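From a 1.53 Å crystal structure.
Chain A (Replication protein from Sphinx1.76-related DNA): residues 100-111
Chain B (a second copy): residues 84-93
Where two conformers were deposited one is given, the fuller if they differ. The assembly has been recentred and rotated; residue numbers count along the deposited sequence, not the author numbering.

Chain A 100-111: IGYMDDTATVEI
Chain B 84-93: KRERGRINIT

The two copies join edge to edge into one continuous antiparallel sheet, yet its ladder of direct bonds stops at Tyr A102 and waters take over. Strand 100-103 runs against strand 88-93 at 156°, pairing Ile A100 with Thr B93, Gly A101 with Ile B92 and Tyr A102 with Asn B91. Extended backbones (phi/psi -141/146 at Tyr A102, -102/112 at Asn B91) allow reciprocal bonds: Ile A100 N to Thr B93 O, 3.0 Å, and Thr B93 N to Ile A100 O, 2.8 Å; Tyr A102 N to Asn B91 O, 3.0 Å, and Asn B91 N to Tyr A102 O, 2.9 Å. Between them, Gly A101 CA lies 4.1 Å from Ile B92 CA; a CB there would crowd Ile B90 CD1. Beyond, one water links Tyr A102 O and Asp A104 N to Arg B89 O, and another joins Asp A105 N to Arg B89 O.

Tyr A102 (chi1 p, chi2 84°) lays a ring face over Asn B91 CB, 3.7 Å from its centroid, a CH-pi contact. Flexible, unbranched Met A103 (m, t, p) brings CG within 3.4 Å of Ile B90 CB (tt). On the neighbouring strand of its hairpin, Glu A110 (m, t) meets Arg B85 (m, m, t) in a salt bridge: NE to OE2, 3.1 Å, and NH2 to OE1, 3.2 Å, matching carboxylate to guanidinium edge.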

# COMPACT_ATOMS: atom_id res chain seq x y z
N ILE A 100 0.89 -1.23 -8.16
CA ILE A 100 0.34 -1.22 -9.51
C ILE A 100 1.42 -1.69 -10.48
O ILE A 100 2.61 -1.69 -10.16
CB ILE A 100 -0.17 0.18 -9.93
CG1 ILE A 100 0.97 1.20 -9.85
CG2 ILE A 100 -1.35 0.59 -9.05
CD1 ILE A 100 0.62 2.57 -10.38
N GLY A 101 0.99 -2.08 -11.67
CA GLY A 101 1.92 -2.51 -12.69
C GLY A 101 1.28 -2.45 -14.05
O GLY A 101 0.05 -2.54 -14.18
N TYR A 102 2.11 -2.31 -15.07
CA TYR A 102 1.61 -2.32 -16.43
C TYR A 102 2.56 -3.07 -17.35
O TYR A 102 3.79 -3.01 -17.18
CB TYR A 102 1.39 -0.90 -16.96
CG TYR A 102 2.65 -0.08 -17.04
CD1 TYR A 102 3.49 -0.17 -18.13
CD2 TYR A 102 2.98 0.81 -16.03
CE1 TYR A 102 4.65 0.58 -18.21
CE2 TYR A 102 4.13 1.58 -16.09
CZ TYR A 102 4.96 1.46 -17.19
OH TYR A 102 6.11 2.22 -17.26
N MET A 103 1.97 -3.74 -18.34
CA MET A 103 2.70 -4.47 -19.37
C MET A 103 2.29 -3.92 -20.73
O MET A 103 1.21 -4.26 -21.24
CB MET A 103 2.42 -5.96 -19.29
CG MET A 103 2.84 -6.60 -17.99
SD MET A 103 2.38 -8.34 -17.94
CE MET A 103 3.41 -8.97 -19.26
N ASP A 104 3.14 -3.09 -21.33
CA ASP A 104 2.81 -2.47 -22.60
C ASP A 104 2.58 -3.50 -23.70
O ASP A 104 1.72 -3.31 -24.57
CB ASP A 104 3.93 -1.52 -23.02
CG ASP A 104 3.97 -0.26 -22.18
OD1 ASP A 104 3.02 -0.00 -21.42
OD2 ASP A 104 4.99 0.47 -22.28
N ASP A 105 3.36 -4.58 -23.71
CA ASP A 105 3.32 -5.51 -24.84
C ASP A 105 2.03 -6.33 -24.89
O ASP A 105 1.67 -6.81 -25.96
CB ASP A 105 4.55 -6.43 -24.81
CG ASP A 105 5.83 -5.71 -25.21
OD1 ASP A 105 5.76 -4.50 -25.54
OD2 ASP A 105 6.90 -6.34 -25.20
N THR A 106 1.36 -6.51 -23.75
CA THR A 106 0.12 -7.28 -23.70
C THR A 106 -1.11 -6.44 -23.35
O THR A 106 -2.20 -6.99 -23.20
CB THR A 106 0.23 -8.42 -22.68
OG1 THR A 106 0.58 -7.88 -21.39
CG2 THR A 106 1.28 -9.42 -23.11
N ALA A 107 -0.96 -5.12 -23.20
CA ALA A 107 -2.08 -4.24 -22.87
C ALA A 107 -2.82 -4.73 -21.63
O ALA A 107 -4.04 -4.86 -21.62
CB ALA A 107 -3.04 -4.10 -24.04
N THR A 108 -2.05 -5.00 -20.57
CA THR A 108 -2.59 -5.43 -19.29
C THR A 108 -1.99 -4.59 -18.18
O THR A 108 -0.87 -4.09 -18.29
CB THR A 108 -2.31 -6.91 -19.02
OG1 THR A 108 -0.89 -7.12 -18.95
CG2 THR A 108 -2.87 -7.77 -20.14
N VAL A 109 -2.76 -4.43 -17.10
CA VAL A 109 -2.30 -3.79 -15.88
C VAL A 109 -2.55 -4.76 -14.72
O VAL A 109 -3.24 -5.77 -14.85
CB VAL A 109 -2.98 -2.43 -15.63
CG1 VAL A 109 -2.69 -1.46 -16.78
CG2 VAL A 109 -4.47 -2.62 -15.44
N GLU A 110 -1.94 -4.44 -13.57
CA GLU A 110 -2.02 -5.26 -12.38
C GLU A 110 -2.17 -4.34 -11.18
O GLU A 110 -1.49 -3.32 -11.10
CB GLU A 110 -0.77 -6.11 -12.18
CG GLU A 110 -0.69 -7.38 -12.97
CD GLU A 110 0.47 -8.24 -12.50
OE1 GLU A 110 1.11 -7.87 -11.50
OE2 GLU A 110 0.74 -9.27 -13.15
N ILE A 111 -3.00 -4.73 -10.21
CA ILE A 111 -3.13 -3.96 -8.98
C ILE A 111 -3.23 -4.91 -7.80
O ILE A 111 -3.65 -6.06 -7.94
CB ILE A 111 -4.35 -3.00 -8.98
CG1 ILE A 111 -5.68 -3.77 -9.03
CG2 ILE A 111 -4.27 -2.03 -10.16
CD1 ILE A 111 -6.89 -2.87 -8.85
N LYS B 84 9.99 -10.16 -15.23
CA LYS B 84 9.72 -10.87 -16.46
C LYS B 84 8.39 -11.60 -16.31
O LYS B 84 8.14 -12.26 -15.30
CB LYS B 84 10.84 -11.84 -16.80
N ARG B 85 7.55 -11.50 -17.33
CA ARG B 85 6.32 -12.26 -17.43
C ARG B 85 6.41 -13.11 -18.69
O ARG B 85 7.36 -13.00 -19.48
CB ARG B 85 5.09 -11.34 -17.46
CG ARG B 85 4.80 -10.53 -16.17
CD ARG B 85 3.89 -11.25 -15.16
NE ARG B 85 3.53 -10.41 -14.01
CZ ARG B 85 4.30 -10.23 -12.94
NH1 ARG B 85 5.48 -10.83 -12.87
NH2 ARG B 85 3.90 -9.45 -11.95
N GLU B 86 5.42 -13.98 -18.89
CA GLU B 86 5.41 -14.86 -20.05
C GLU B 86 5.58 -14.07 -21.35
O GLU B 86 6.46 -14.38 -22.17
CB GLU B 86 4.12 -15.67 -20.09
N ARG B 87 4.74 -13.07 -21.57
CA ARG B 87 4.69 -12.36 -22.84
C ARG B 87 5.51 -11.08 -22.86
O ARG B 87 5.47 -10.35 -23.86
CB ARG B 87 3.23 -12.03 -23.20
N GLY B 88 6.26 -10.77 -21.80
CA GLY B 88 7.08 -9.58 -21.81
C GLY B 88 7.42 -9.12 -20.40
O GLY B 88 7.37 -9.90 -19.45
N ARG B 89 7.77 -7.84 -20.31
CA ARG B 89 8.20 -7.22 -19.06
C ARG B 89 7.09 -6.37 -18.46
O ARG B 89 6.37 -5.67 -19.17
CB ARG B 89 9.44 -6.35 -19.33
CG ARG B 89 10.09 -5.76 -18.10
CD ARG B 89 11.46 -5.20 -18.45
NE ARG B 89 11.38 -4.08 -19.39
CZ ARG B 89 12.43 -3.53 -20.00
NH1 ARG B 89 13.65 -4.00 -19.77
NH2 ARG B 89 12.26 -2.51 -20.83
N ILE B 90 6.97 -6.43 -17.13
CA ILE B 90 6.01 -5.62 -16.40
C ILE B 90 6.76 -4.58 -15.58
O ILE B 90 7.79 -4.89 -14.97
CB ILE B 90 5.08 -6.48 -15.50
CG1 ILE B 90 4.03 -5.57 -14.84
CG2 ILE B 90 5.87 -7.25 -14.46
CD1 ILE B 90 2.84 -6.32 -14.26
N ASN B 91 6.24 -3.36 -15.59
CA ASN B 91 6.77 -2.24 -14.80
C ASN B 91 5.89 -2.05 -13.57
O ASN B 91 4.72 -1.68 -13.70
CB ASN B 91 6.81 -0.95 -15.63
CG ASN B 91 7.97 -0.93 -16.60
OD1 ASN B 91 9.12 -0.83 -16.20
ND2 ASN B 91 7.66 -1.01 -17.88
N ILE B 92 6.45 -2.33 -12.40
CA ILE B 92 5.71 -2.32 -11.14
C ILE B 92 6.11 -1.09 -10.33
O ILE B 92 7.30 -0.77 -10.22
CB ILE B 92 5.97 -3.61 -10.34
CG1 ILE B 92 5.43 -4.80 -11.13
CG2 ILE B 92 5.33 -3.54 -8.96
CD1 ILE B 92 5.85 -6.14 -10.59
N THR B 93 5.13 -0.45 -9.70
CA THR B 93 5.37 0.57 -8.70
C THR B 93 4.74 0.13 -7.39
O THR B 93 3.58 -0.29 -7.37
CB THR B 93 4.80 1.92 -9.13
OG1 THR B 93 5.31 2.28 -10.42
CG2 THR B 93 5.18 3.00 -8.12
O HOH W 1 5.72 -2.74 -19.73
O HOH W 2 8.14 -6.15 -22.60
O HOH W 3 5.49 -5.58 -21.85